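Type 2A phosphatase-associated protein 42 (Saccharomyces cerevisiae, PDB 2V0P) inhibits the PP2A-type phosphatase SIT4 and associates with PP2A catalytic subunits in TOR signalling, here represented by its all-helical, tetratricopeptide repeat-like N-terminal domain. Local coordinates at residues E30-L35 with R85-D90; F72-Y77 with M206-F211; D125-E130 with I167-R172; L146-K151 with A159-K164. All blocks are in the same frame, centred on the assembly; numbering follows the deposited sequence.

Contact 1: residues E30-L35 with R85-D90; sequences EYQGLL and RRQSND
Arg85 opens the loop that follows helix 75-83, and its extended chain crosses the hydroxyl end of Tyr31 obliquely, with Arg85 CD 3.5 Å from Tyr31 OH. That hydroxyl is hydrogen-bonded to the carbonyl of Leu19, while the Arg85 guanidinium turns back to Leu81 O. The carbonyl of Arg85 accepts a weak bond from Gln32 NE2, whose stronger partner is Gln26 O. At Arg86 the chain folds back through chi2 and chi3, so that CD lies 3.5 Å from Leu35 CD2 and NH1 comes round to make a hydrogen bond of 3.0 Å to Gln32 OE1. In this TPR-like helical domain the Gln32 amide, buried at the start of helix 29-52, makes the hydrogen bonds between the two segments, to Arg85, Arg86 and Gln87 in turn, with Leu35 packing beside it. Gln32 is bent at chi2 (-57°), which sets its amide against the loop backbone. Gln87 N supplies the second bond to Gln32 OE1, at 2.9 Å and straighter (159° against 140°). Arg86 NH1 lies in the carbonyl plane on a lone pair, Gln87 N well above that plane. Further on, Ser88 OG accepts from Asp90 N at 3.0 Å, an ST turn within the loop.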
loop_
_atom_site.group_PDB
_atom_site.type_symbol
_atom_site.label_atom_id
_atom_site.label_comp_id
_atom_site.label_asym_id
_atom_site.label_seq_id
_atom_site.Cartn_x
_atom_site.Cartn_y
_atom_site.Cartn_z
ATOM N N GLU A 30 24.183 16.352 -4.702
ATOM C CA GLU A 30 23.865 17.588 -5.384
ATOM C C GLU A 30 22.381 17.857 -5.135
ATOM O O GLU A 30 22.055 18.918 -4.713
ATOM C CB GLU A 30 24.166 17.546 -6.887
ATOM C CG GLU A 30 25.591 17.540 -7.282
ATOM C CD GLU A 30 26.277 16.191 -7.113
ATOM O OE1 GLU A 30 25.565 15.156 -7.046
ATOM O OE2 GLU A 30 27.527 16.182 -7.056
ATOM N N TYR A 31 21.503 16.870 -5.324
ATOM C CA TYR A 31 20.087 17.081 -4.999
ATOM C C TYR A 31 19.817 17.290 -3.500
ATOM O O TYR A 31 19.149 18.216 -3.124
ATOM C CB TYR A 31 19.181 15.970 -5.609
ATOM C CG TYR A 31 17.708 16.145 -5.332
ATOM C CD1 TYR A 31 16.912 16.900 -6.178
ATOM C CD2 TYR A 31 17.116 15.568 -4.243
ATOM C CE1 TYR A 31 15.624 17.116 -5.915
ATOM C CE2 TYR A 31 15.788 15.759 -3.983
ATOM C CZ TYR A 31 15.045 16.547 -4.839
ATOM O OH TYR A 31 13.713 16.740 -4.626
ATOM N N GLN A 32 20.300 16.412 -2.640
ATOM C CA GLN A 32 19.977 16.494 -1.243
ATOM C C GLN A 32 20.591 17.794 -0.628
ATOM O O GLN A 32 20.021 18.379 0.289
ATOM C CB GLN A 32 20.473 15.275 -0.489
ATOM C CG GLN A 32 19.717 13.989 -0.760
ATOM C CD GLN A 32 18.266 14.152 -0.462
ATOM O OE1 GLN A 32 17.890 14.608 0.614
ATOM N NE2 GLN A 32 17.450 13.842 -1.419
ATOM N N GLY A 33 21.755 18.167 -1.147
ATOM C CA GLY A 33 22.514 19.333 -0.747
ATOM C C GLY A 33 21.680 20.590 -0.924
ATOM O O GLY A 33 21.497 21.299 0.018
ATOM N N LEU A 34 21.164 20.821 -2.125
ATOM C CA LEU A 34 20.239 21.959 -2.416
ATOM C C LEU A 34 18.938 21.859 -1.642
ATOM O O LEU A 34 18.408 22.864 -1.145
ATOM C CB LEU A 34 19.929 22.050 -3.908
ATOM C CG LEU A 34 18.973 23.134 -4.408
ATOM C CD1 LEU A 34 19.571 24.511 -4.081
ATOM C CD2 LEU A 34 18.851 22.958 -5.890
ATOM N N LEU A 35 18.423 20.636 -1.492
ATOM C CA LEU A 35 17.205 20.442 -0.757
ATOM C C LEU A 35 17.375 20.842 0.712
ATOM O O LEU A 35 16.569 21.591 1.257
ATOM C CB LEU A 35 16.663 18.993 -0.946
ATOM C CG LEU A 35 15.363 18.658 -0.244
ATOM C CD1 LEU A 35 14.147 19.253 -0.920
ATOM C CD2 LEU A 35 15.224 17.197 -0.119
ATOM N N ARG A 85 10.983 14.896 0.621
ATOM C CA ARG A 85 11.884 14.582 -0.435
ATOM C C ARG A 85 13.352 14.267 0.048
ATOM O O ARG A 85 14.159 13.849 -0.729
ATOM C CB ARG A 85 11.887 15.696 -1.478
ATOM C CG ARG A 85 10.799 15.677 -2.485
ATOM C CD ARG A 85 10.576 17.034 -3.133
ATOM N NE ARG A 85 9.583 16.919 -4.202
ATOM C CZ ARG A 85 8.275 16.879 -4.019
ATOM N NH1 ARG A 85 7.752 17.003 -2.813
ATOM N NH2 ARG A 85 7.462 16.718 -5.057
ATOM N N ARG A 86 13.618 14.495 1.325
ATOM C CA ARG A 86 14.890 14.241 1.959
ATOM C C ARG A 86 15.168 12.739 2.010
ATOM O O ARG A 86 14.267 11.963 2.173
ATOM C CB ARG A 86 14.882 14.836 3.364
ATOM C CG ARG A 86 14.965 16.360 3.343
ATOM C CD ARG A 86 16.431 16.806 3.107
ATOM N NE ARG A 86 17.286 16.647 4.267
ATOM C CZ ARG A 86 18.543 16.190 4.220
ATOM N NH1 ARG A 86 19.090 15.816 3.070
ATOM N NH2 ARG A 86 19.261 16.093 5.335
ATOM N N GLN A 87 16.425 12.381 1.840
ATOM C CA GLN A 87 16.882 11.013 2.003
ATOM C C GLN A 87 18.256 11.009 2.667
ATOM O O GLN A 87 19.085 11.914 2.452
ATOM C CB GLN A 87 17.040 10.323 0.642
ATOM C CG GLN A 87 15.856 10.271 -0.166
ATOM C CD GLN A 87 16.057 9.421 -1.390
ATOM O OE1 GLN A 87 17.053 8.667 -1.518
ATOM N NE2 GLN A 87 15.099 9.499 -2.291
ATOM N N SER A 88 18.504 9.988 3.453
ATOM C CA SER A 88 19.832 9.844 4.077
ATOM C C SER A 88 20.745 9.062 3.152
ATOM O O SER A 88 20.268 8.266 2.347
ATOM C CB SER A 88 19.704 9.154 5.414
ATOM O OG SER A 88 20.956 8.713 5.863
ATOM N N ASN A 89 22.044 9.309 3.260
ATOM C CA ASN A 89 23.064 8.518 2.555
ATOM C C ASN A 89 23.996 7.753 3.510
ATOM O O ASN A 89 24.997 7.149 3.090
ATOM C CB ASN A 89 23.850 9.400 1.572
ATOM C CG ASN A 89 23.096 9.622 0.257
ATOM O OD1 ASN A 89 22.887 10.764 -0.175
ATOM N ND2 ASN A 89 22.671 8.516 -0.380
ATOM N N ASP A 90 23.654 7.779 4.793
ATOM C CA ASP A 90 24.362 7.016 5.795
ATOM C C ASP A 90 24.678 5.595 5.287
ATOM O O ASP A 90 23.837 4.942 4.682
ATOM C CB ASP A 90 23.553 6.963 7.089
ATOM C CG ASP A 90 24.406 6.578 8.301
ATOM O OD1 ASP A 90 24.750 7.478 9.098
ATOM O OD2 ASP A 90 24.748 5.385 8.452
#

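Contact 2: residues F72-Y77 with M206-F211; sequences FLAVDY and MRLHHF
The first turn of helix 75-83 and the residues leading into it run beside a turn and a half of helix 199-231, their backbones closest at Ala74 and Leu208, where the CA atoms are 6.8 Å apart, and nearly as close at Tyr77 and Phe211. At both levels the contact is made by hydrocarbon and aromatic groups. Leu208 forks across the gap: its CD1 meets Leu73 CD1 at 3.7 Å, and its CD2 meets Ala74 CB, also at 3.7 Å. One turn on, Tyr77, with CG anti to the backbone N (chi1 170°), and Phe211, with CG beside its own N, lay their rings in an offset stack, centroids 4.3 Å apart and planes tilted by 14°. The offset brings Phe211 CB over the middle of the tyrosine ring, a CH-pi contact 3.8 Å from the centroid, while Tyr77 CE2 sits 3.4 Å from Phe211 CD1. The opposite face of the phenylalanine ring is covered near its rim by Arg207 O, from the preceding turn. Tyr77 OH is hydrogen-bonded to Asp214, farther along helix 199-231. Helix 93-120 closes over the buried cluster, Phe114 touching both rings and Leu117 packing on Leu73, while helix 29-52 receives Phe72 and Val75.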
loop_
_atom_site.group_PDB
_atom_site.type_symbol
_atom_site.label_atom_id
_atom_site.label_comp_id
_atom_site.label_asym_id
_atom_site.label_seq_id
_atom_site.Cartn_x
_atom_site.Cartn_y
_atom_site.Cartn_z
ATOM N N PHE A 72 2.617 33.734 2.751
ATOM C CA PHE A 72 3.355 33.173 3.855
ATOM C C PHE A 72 2.577 32.133 4.641
ATOM O O PHE A 72 3.154 31.418 5.386
ATOM C CB PHE A 72 3.744 34.271 4.836
ATOM C CG PHE A 72 4.597 35.372 4.223
ATOM C CD1 PHE A 72 5.610 35.073 3.341
ATOM C CD2 PHE A 72 4.336 36.697 4.513
ATOM C CE1 PHE A 72 6.365 36.083 2.751
ATOM C CE2 PHE A 72 5.107 37.722 3.965
ATOM C CZ PHE A 72 6.112 37.411 3.076
ATOM N N LEU A 73 1.271 32.158 4.587
ATOM C CA LEU A 73 0.477 31.167 5.270
ATOM C C LEU A 73 0.892 29.785 4.644
ATOM O O LEU A 73 0.661 28.726 5.227
ATOM C CB LEU A 73 -1.006 31.443 4.991
ATOM C CG LEU A 73 -1.681 32.610 5.751
ATOM C CD1 LEU A 73 -3.124 32.835 5.317
ATOM C CD2 LEU A 73 -1.621 32.421 7.267
ATOM N N ALA A 74 1.456 29.815 3.463
ATOM C CA ALA A 74 1.967 28.516 2.828
ATOM C C ALA A 74 3.394 28.007 3.201
ATOM O O ALA A 74 3.864 26.974 2.659
ATOM C CB ALA A 74 1.821 28.546 1.416
ATOM N N VAL A 75 4.070 28.688 4.099
ATOM C CA VAL A 75 5.400 28.263 4.491
ATOM C C VAL A 75 5.381 26.776 4.988
ATOM O O VAL A 75 6.145 26.026 4.553
ATOM C CB VAL A 75 6.099 29.146 5.517
ATOM C CG1 VAL A 75 6.094 30.624 5.111
ATOM C CG2 VAL A 75 5.585 28.970 6.879
ATOM N N ASP A 76 4.459 26.390 5.843
ATOM C CA ASP A 76 4.405 25.001 6.258
ATOM C C ASP A 76 4.072 24.033 5.117
ATOM O O ASP A 76 4.540 22.875 5.160
ATOM C CB ASP A 76 3.445 24.829 7.387
ATOM C CG ASP A 76 3.870 25.569 8.615
ATOM O OD1 ASP A 76 5.036 25.395 9.005
ATOM O OD2 ASP A 76 3.028 26.318 9.164
ATOM N N TYR A 77 3.272 24.471 4.117
ATOM C CA TYR A 77 2.986 23.654 2.995
ATOM C C TYR A 77 4.313 23.314 2.265
ATOM O O TYR A 77 4.565 22.153 1.947
ATOM C CB TYR A 77 1.997 24.281 2.029
ATOM C CG TYR A 77 1.792 23.608 0.698
ATOM C CD1 TYR A 77 1.072 22.366 0.566
ATOM C CD2 TYR A 77 2.269 24.191 -0.467
ATOM C CE1 TYR A 77 0.891 21.795 -0.678
ATOM C CE2 TYR A 77 2.052 23.607 -1.668
ATOM C CZ TYR A 77 1.345 22.370 -1.736
ATOM O OH TYR A 77 1.152 21.819 -2.915
HETATM N N MSE A 206 -6.821 31.701 -3.580
HETATM C CA MSE A 206 -7.121 30.507 -4.397
HETATM C C MSE A 206 -5.915 29.577 -4.394
HETATM O O MSE A 206 -6.048 28.344 -4.468
HETATM C CB MSE A 206 -7.506 30.886 -5.838
HETATM C CG MSE A 206 -8.091 29.718 -6.674
HETATM SE SE MSE A 206 -9.762 29.069 -5.880
HETATM C CE MSE A 206 -10.906 30.629 -6.181
ATOM N N ARG A 207 -4.734 30.162 -4.377
ATOM C CA ARG A 207 -3.558 29.362 -4.351
ATOM C C ARG A 207 -3.528 28.541 -3.009
ATOM O O ARG A 207 -3.357 27.319 -3.011
ATOM C CB ARG A 207 -2.351 30.232 -4.671
ATOM C CG ARG A 207 -1.022 29.560 -4.595
ATOM C CD ARG A 207 0.015 30.482 -5.202
ATOM N NE ARG A 207 -0.205 30.599 -6.638
ATOM C CZ ARG A 207 0.118 31.652 -7.381
ATOM N NH1 ARG A 207 0.682 32.736 -6.843
ATOM N NH2 ARG A 207 -0.138 31.622 -8.682
ATOM N N LEU A 208 -3.805 29.190 -1.883
ATOM C CA LEU A 208 -3.853 28.460 -0.616
ATOM C C LEU A 208 -4.919 27.346 -0.697
ATOM O O LEU A 208 -4.730 26.256 -0.198
ATOM C CB LEU A 208 -4.134 29.411 0.566
ATOM C CG LEU A 208 -2.949 30.345 0.787
ATOM C CD1 LEU A 208 -3.352 31.364 1.882
ATOM C CD2 LEU A 208 -1.682 29.693 1.200
ATOM N N HIS A 209 -6.044 27.668 -1.322
ATOM C CA HIS A 209 -7.137 26.730 -1.455
ATOM C C HIS A 209 -6.624 25.442 -2.158
ATOM O O HIS A 209 -6.898 24.400 -1.681
ATOM C CB HIS A 209 -8.291 27.379 -2.224
ATOM C CG HIS A 209 -9.597 26.679 -2.046
ATOM N ND1 HIS A 209 -10.810 27.289 -2.295
ATOM C CD2 HIS A 209 -9.882 25.442 -1.584
ATOM C CE1 HIS A 209 -11.780 26.428 -2.047
ATOM N NE2 HIS A 209 -11.242 25.310 -1.606
ATOM N N HIS A 210 -5.843 25.580 -3.219
ATOM C CA HIS A 210 -5.409 24.496 -4.055
ATOM C C HIS A 210 -4.418 23.723 -3.200
ATOM O O HIS A 210 -4.516 22.530 -3.120
ATOM C CB HIS A 210 -4.798 25.026 -5.338
ATOM C CG HIS A 210 -3.939 24.055 -6.052
ATOM N ND1 HIS A 210 -2.580 24.234 -6.201
ATOM C CD2 HIS A 210 -4.223 22.861 -6.618
ATOM C CE1 HIS A 210 -2.067 23.194 -6.834
ATOM N NE2 HIS A 210 -3.044 22.349 -7.100
ATOM N N PHE A 211 -3.535 24.459 -2.501
ATOM C CA PHE A 211 -2.597 23.837 -1.566
ATOM C C PHE A 211 -3.227 22.931 -0.495
ATOM O O PHE A 211 -2.718 21.828 -0.233
ATOM C CB PHE A 211 -1.669 24.882 -0.967
ATOM C CG PHE A 211 -0.827 25.580 -1.962
ATOM C CD1 PHE A 211 -0.636 25.096 -3.213
ATOM C CD2 PHE A 211 -0.130 26.757 -1.572
ATOM C CE1 PHE A 211 0.217 25.763 -4.137
ATOM C CE2 PHE A 211 0.696 27.412 -2.445
ATOM C CZ PHE A 211 0.876 26.939 -3.734
#

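Contact 3: residues D125-E130 with I167-R172; sequences DPLVGE and IELFQR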
loop_
_atom_site.group_PDB
_atom_site.type_symbol
_atom_site.label_atom_id
_atom_site.label_comp_id
_atom_site.label_asym_id
_atom_site.label_seq_id
_atom_site.Cartn_x
_atom_site.Cartn_y
_atom_site.Cartn_z
ATOM N N ASP A 125 -11.444 24.888 3.474
ATOM C CA ASP A 125 -12.460 24.088 2.792
ATOM C C ASP A 125 -13.047 23.027 3.740
ATOM O O ASP A 125 -12.302 22.300 4.387
ATOM C CB ASP A 125 -11.798 23.394 1.600
ATOM C CG ASP A 125 -12.799 22.850 0.600
ATOM O OD1 ASP A 125 -13.730 22.141 1.018
ATOM O OD2 ASP A 125 -12.636 23.113 -0.610
ATOM N N PRO A 126 -14.377 22.927 3.826
ATOM C CA PRO A 126 -14.882 21.994 4.816
ATOM C C PRO A 126 -14.545 20.522 4.468
ATOM O O PRO A 126 -14.454 19.703 5.360
ATOM C CB PRO A 126 -16.369 22.276 4.828
ATOM C CG PRO A 126 -16.661 22.803 3.482
ATOM C CD PRO A 126 -15.464 23.560 3.060
ATOM N N LEU A 127 -14.332 20.219 3.193
ATOM C CA LEU A 127 -13.902 18.920 2.754
ATOM C C LEU A 127 -12.547 18.580 3.387
ATOM O O LEU A 127 -12.280 17.432 3.795
ATOM C CB LEU A 127 -13.786 18.898 1.237
ATOM C CG LEU A 127 -13.493 17.538 0.544
ATOM C CD1 LEU A 127 -14.007 17.505 -0.880
ATOM C CD2 LEU A 127 -12.012 17.202 0.553
ATOM N N VAL A 128 -11.681 19.587 3.469
ATOM C CA VAL A 128 -10.345 19.354 3.994
ATOM C C VAL A 128 -10.423 19.337 5.476
ATOM O O VAL A 128 -9.770 18.527 6.121
ATOM C CB VAL A 128 -9.337 20.398 3.481
ATOM C CG1 VAL A 128 -7.949 20.212 4.144
ATOM C CG2 VAL A 128 -9.185 20.294 1.986
ATOM N N GLY A 129 -11.228 20.228 6.036
ATOM C CA GLY A 129 -11.408 20.336 7.460
ATOM C C GLY A 129 -12.005 19.120 8.112
ATOM O O GLY A 129 -11.681 18.824 9.252
ATOM N N GLU A 130 -12.892 18.404 7.399
ATOM C CA GLU A 130 -13.500 17.209 7.964
ATOM C C GLU A 130 -12.427 16.138 8.190
ATOM O O GLU A 130 -12.417 15.467 9.210
ATOM C CB GLU A 130 -14.578 16.691 7.040
ATOM C CG GLU A 130 -15.473 15.692 7.695
ATOM C CD GLU A 130 -16.080 14.734 6.692
ATOM O OE1 GLU A 130 -15.613 14.722 5.528
ATOM O OE2 GLU A 130 -17.010 13.994 7.063
ATOM N N ILE A 167 -13.218 10.329 -5.077
ATOM C CA ILE A 167 -13.777 10.998 -6.236
ATOM C C ILE A 167 -14.160 12.444 -5.845
ATOM O O ILE A 167 -13.898 13.342 -6.586
ATOM C CB ILE A 167 -14.989 10.277 -6.791
ATOM C CG1 ILE A 167 -14.559 9.058 -7.637
ATOM C CG2 ILE A 167 -15.824 11.220 -7.656
ATOM C CD1 ILE A 167 -15.680 8.206 -8.135
ATOM N N GLU A 168 -14.712 12.626 -4.654
ATOM C CA GLU A 168 -15.072 13.957 -4.140
ATOM C C GLU A 168 -13.881 14.867 -3.902
ATOM O O GLU A 168 -13.951 16.043 -4.233
ATOM C CB GLU A 168 -15.914 13.858 -2.884
ATOM C CG GLU A 168 -17.260 13.301 -3.133
ATOM C CD GLU A 168 -18.045 13.007 -1.860
ATOM O OE1 GLU A 168 -17.443 12.990 -0.755
ATOM O OE2 GLU A 168 -19.270 12.813 -1.975
ATOM N N LEU A 169 -12.804 14.315 -3.326
ATOM C CA LEU A 169 -11.492 14.968 -3.273
ATOM C C LEU A 169 -10.994 15.352 -4.645
ATOM O O LEU A 169 -10.640 16.527 -4.893
ATOM C CB LEU A 169 -10.434 14.122 -2.563
ATOM C CG LEU A 169 -9.093 14.911 -2.498
ATOM C CD1 LEU A 169 -9.164 15.988 -1.459
ATOM C CD2 LEU A 169 -7.960 13.963 -2.249
ATOM N N PHE A 170 -11.048 14.404 -5.556
ATOM C CA PHE A 170 -10.495 14.580 -6.871
ATOM C C PHE A 170 -11.249 15.696 -7.603
ATOM O O PHE A 170 -10.631 16.646 -8.091
ATOM C CB PHE A 170 -10.479 13.232 -7.632
ATOM C CG PHE A 170 -9.991 13.327 -9.043
ATOM C CD1 PHE A 170 -8.728 12.905 -9.383
ATOM C CD2 PHE A 170 -10.798 13.842 -10.031
ATOM C CE1 PHE A 170 -8.282 12.994 -10.683
ATOM C CE2 PHE A 170 -10.347 13.947 -11.330
ATOM C CZ PHE A 170 -9.077 13.513 -11.641
ATOM N N GLN A 171 -12.571 15.598 -7.641
ATOM C CA GLN A 171 -13.372 16.622 -8.286
ATOM C C GLN A 171 -13.112 18.009 -7.675
ATOM O O GLN A 171 -12.947 18.958 -8.413
ATOM C CB GLN A 171 -14.857 16.271 -8.266
ATOM C CG GLN A 171 -15.223 15.111 -9.210
ATOM C CD GLN A 171 -14.962 15.423 -10.680
ATOM O OE1 GLN A 171 -15.525 16.367 -11.241
ATOM N NE2 GLN A 171 -14.117 14.616 -11.312
ATOM N N ARG A 172 -13.067 18.097 -6.356
ATOM C CA ARG A 172 -12.903 19.379 -5.693
ATOM C C ARG A 172 -11.530 19.980 -6.042
ATOM O O ARG A 172 -11.422 21.157 -6.369
ATOM C CB ARG A 172 -13.073 19.255 -4.180
ATOM C CG ARG A 172 -12.967 20.584 -3.412
ATOM C CD ARG A 172 -14.065 21.590 -3.845
ATOM N NE ARG A 172 -14.189 22.733 -2.943
ATOM C CZ ARG A 172 -14.804 23.871 -3.249
ATOM N NH1 ARG A 172 -15.403 24.034 -4.434
ATOM N NH2 ARG A 172 -14.861 24.852 -2.359
#
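The guanidinium of Arg172 presents its edge to the carboxylate of Asp125, the two planes standing 78° apart, so the acid meets the arginine tip to tip and only one oxygen engages it. Asp125 OD2 takes a bond from Arg172 NE at 2.8 Å, through its syn lone pair and close to the guanidinium plane, and a weak second one from Arg172 NH2 at 3.3 Å. His209 of helix 199-231 also bonds to OD2, concentrating donors on a buried oxygen and probably favouring the charged carboxylate. Arg172 NH1 pairs instead with Glu175. A chain bent at chi2 (61°) swings the arginine toward the aspartate. Beside the salt bridge, Leu127 reaches between the helices: its CD2 meets Leu169 CD1 at 3.7 Å, crossing it at about a right angle, and its CD1 lies 3.9 Å from Arg172 CB. The short axes of 126-130 and 167-172 are 11.3 Å apart, with their directions at 141°. Asp125 has a second task, since OD1 accepts from Leu127 N at 3.0 Å through its anti lone pair. It is the N-cap of helix 126-133, and the same carboxylate ties that helix start to the obliquely crossing helix 156-186 within the TPR-like helical domain.

Contact 4: residues L146-K151 with A159-K164; sequences LYAQPK and AQLKRK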
loop_
_atom_site.group_PDB
_atom_site.type_symbol
_atom_site.label_atom_id
_atom_site.label_comp_id
_atom_site.label_asym_id
_atom_site.label_seq_id
_atom_site.Cartn_x
_atom_site.Cartn_y
_atom_site.Cartn_z
ATOM N N LEU A 146 -8.396 9.372 7.643
ATOM C CA LEU A 146 -8.461 10.258 6.544
ATOM C C LEU A 146 -9.583 9.898 5.563
ATOM O O LEU A 146 -10.239 10.782 4.999
ATOM C CB LEU A 146 -7.106 10.209 5.881
ATOM C CG LEU A 146 -6.596 11.258 4.952
ATOM C CD1 LEU A 146 -6.371 12.640 5.631
ATOM C CD2 LEU A 146 -5.321 10.673 4.410
ATOM N N TYR A 147 -9.789 8.597 5.376
ATOM C CA TYR A 147 -10.865 8.050 4.553
ATOM C C TYR A 147 -11.371 6.806 5.250
ATOM O O TYR A 147 -10.625 6.166 6.006
ATOM C CB TYR A 147 -10.366 7.658 3.169
ATOM C CG TYR A 147 -9.842 8.776 2.286
ATOM C CD1 TYR A 147 -8.496 8.900 2.037
ATOM C CD2 TYR A 147 -10.715 9.664 1.675
ATOM C CE1 TYR A 147 -8.002 9.885 1.223
ATOM C CE2 TYR A 147 -10.244 10.676 0.864
ATOM C CZ TYR A 147 -8.899 10.786 0.646
ATOM O OH TYR A 147 -8.488 11.751 -0.188
ATOM N N ALA A 148 -12.633 6.458 5.013
ATOM C CA ALA A 148 -13.134 5.137 5.392
ATOM C C ALA A 148 -12.309 4.095 4.629
ATOM O O ALA A 148 -11.934 4.336 3.485
ATOM C CB ALA A 148 -14.603 5.024 5.048
ATOM N N GLN A 149 -11.991 2.960 5.262
ATOM C CA GLN A 149 -11.162 1.936 4.617
ATOM C C GLN A 149 -11.904 0.591 4.615
ATOM O O GLN A 149 -12.608 0.298 5.568
ATOM C CB GLN A 149 -9.816 1.771 5.333
ATOM C CG GLN A 149 -9.020 3.045 5.552
ATOM C CD GLN A 149 -8.313 3.581 4.304
ATOM O OE1 GLN A 149 -8.394 3.020 3.204
ATOM N NE2 GLN A 149 -7.627 4.685 4.482
ATOM N N PRO A 150 -11.764 -0.212 3.547
ATOM C CA PRO A 150 -12.521 -1.469 3.581
ATOM C C PRO A 150 -12.023 -2.322 4.744
ATOM O O PRO A 150 -10.809 -2.343 5.012
ATOM C CB PRO A 150 -12.177 -2.123 2.245
ATOM C CG PRO A 150 -10.907 -1.466 1.803
ATOM C CD PRO A 150 -10.952 -0.085 2.329
ATOM N N LYS A 151 -12.956 -2.951 5.452
ATOM C CA LYS A 151 -12.655 -3.846 6.577
ATOM C C LYS A 151 -11.776 -5.035 6.173
ATOM O O LYS A 151 -10.859 -5.417 6.906
ATOM C CB LYS A 151 -13.954 -4.355 7.218
ATOM C CG LYS A 151 -14.743 -3.289 7.980
ATOM C CD LYS A 151 -15.778 -3.907 8.911
ATOM C CE LYS A 151 -15.136 -4.488 10.177
ATOM N NZ LYS A 151 -16.044 -5.441 10.886
ATOM N N ALA A 159 -15.159 -0.453 0.144
ATOM C CA ALA A 159 -14.372 -0.022 -1.000
ATOM C C ALA A 159 -15.121 1.041 -1.815
ATOM O O ALA A 159 -14.511 1.964 -2.322
ATOM C CB ALA A 159 -14.042 -1.195 -1.864
ATOM N N GLN A 160 -16.444 0.884 -1.945
ATOM C CA GLN A 160 -17.258 1.851 -2.703
ATOM C C GLN A 160 -17.351 3.188 -1.989
ATOM O O GLN A 160 -17.377 4.228 -2.621
ATOM C CB GLN A 160 -18.657 1.307 -2.993
ATOM C CG GLN A 160 -18.725 0.126 -3.995
ATOM C CD GLN A 160 -20.090 -0.510 -4.049
ATOM O OE1 GLN A 160 -20.881 -0.393 -3.109
ATOM N NE2 GLN A 160 -20.390 -1.196 -5.157
ATOM N N LEU A 161 -17.408 3.152 -0.669
ATOM C CA LEU A 161 -17.355 4.362 0.135
ATOM C C LEU A 161 -16.017 5.124 0.013
ATOM O O LEU A 161 -15.987 6.348 -0.179
ATOM C CB LEU A 161 -17.688 4.024 1.588
ATOM C CG LEU A 161 -17.947 5.153 2.600
ATOM C CD1 LEU A 161 -18.529 6.425 1.975
ATOM C CD2 LEU A 161 -18.902 4.592 3.632
ATOM N N LYS A 162 -14.907 4.397 0.103
ATOM C CA LYS A 162 -13.602 4.941 -0.195
ATOM C C LYS A 162 -13.496 5.567 -1.580
ATOM O O LYS A 162 -13.014 6.698 -1.710
ATOM C CB LYS A 162 -12.506 3.879 0.017
ATOM C CG LYS A 162 -11.123 4.371 -0.369
ATOM C CD LYS A 162 -10.452 5.000 0.800
ATOM C CE LYS A 162 -8.956 4.994 0.633
ATOM N NZ LYS A 162 -8.428 3.642 1.005
ATOM N N ARG A 163 -13.953 4.872 -2.612
ATOM C CA ARG A 163 -13.974 5.457 -3.942
ATOM C C ARG A 163 -14.824 6.753 -3.967
ATOM O O ARG A 163 -14.449 7.708 -4.593
ATOM C CB ARG A 163 -14.451 4.441 -4.965
ATOM C CG ARG A 163 -14.607 4.953 -6.410
ATOM C CD ARG A 163 -15.133 3.868 -7.369
ATOM N NE ARG A 163 -16.515 3.456 -7.095
ATOM C CZ ARG A 163 -17.208 2.538 -7.774
ATOM N NH1 ARG A 163 -16.669 1.889 -8.800
ATOM N NH2 ARG A 163 -18.455 2.253 -7.418
ATOM N N LYS A 164 -15.899 6.779 -3.214
ATOM C CA LYS A 164 -16.826 7.922 -3.250
ATOM C C LYS A 164 -16.102 9.142 -2.705
ATOM O O LYS A 164 -16.075 10.166 -3.343
ATOM C CB LYS A 164 -18.086 7.664 -2.444
ATOM C CG LYS A 164 -18.939 8.901 -2.314
ATOM C CD LYS A 164 -20.084 8.689 -1.413
ATOM C CE LYS A 164 -20.906 9.966 -1.268
ATOM N NZ LYS A 164 -20.264 10.792 -0.232
HETATM O O HOH W 1 -5.905 5.429 1.567
#
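Lys162 lays its aliphatic chain across the loop backbone, its CD 3.6 Å from Tyr147 CB and 3.1 Å from Ala148 O. CG leaves anti to the backbone N (chi1 176°), and bends at chi2 and chi4 carry NZ to a water. That water weakly bridges two polar ends, 3.1 Å from Lys162 NZ and 3.5 Å from Gln149 NE2; the latter is hydrogen-bonded more firmly to Leu143 O. Glu165 of the second subunit is a long, weak ion-pair partner of NZ. Gln149 points its CB away from the helix and folds back at chi2 (-76°) to reach the water. Near the base of the lysine Ala148 CB meets Leu161 CG at 4.1 Å; a turn nearer the helix start, Pro150 CB packs on the backbone at Ala159 N. Helix 156-186 thus turns back along the extended loop that precedes it. Tyr147 carries the loop inward, its side chain wedged among helices 126-133, 156-186 and 199-231, while Phe170 of the second subunit packs on Pro150 and Ala159.

In the fold
Contacts 2, 3 and 4 form a touching series. Contacts 2 and 3, with centres about 16 Å apart, are joined by His209 bonding to Asp125. Contact 3 reaches contact 4 along helix 156-186, where Leu169 CD2 lies 3.1 Å from Tyr147 OH; their centres are about 14 Å apart. In sequence, contact 4 is nested within the loop closed by contact 3, and both within that closed by contact 2. The segments of contact 1 alternate with those of contact 2 along the chain, nearest atoms about 8 Å apart, but its centre is about 32 Å from that of contact 3, across the chain's centre. A bound zinc ion, about 14 Å from the Arg86 side chain, takes no part in contact 1.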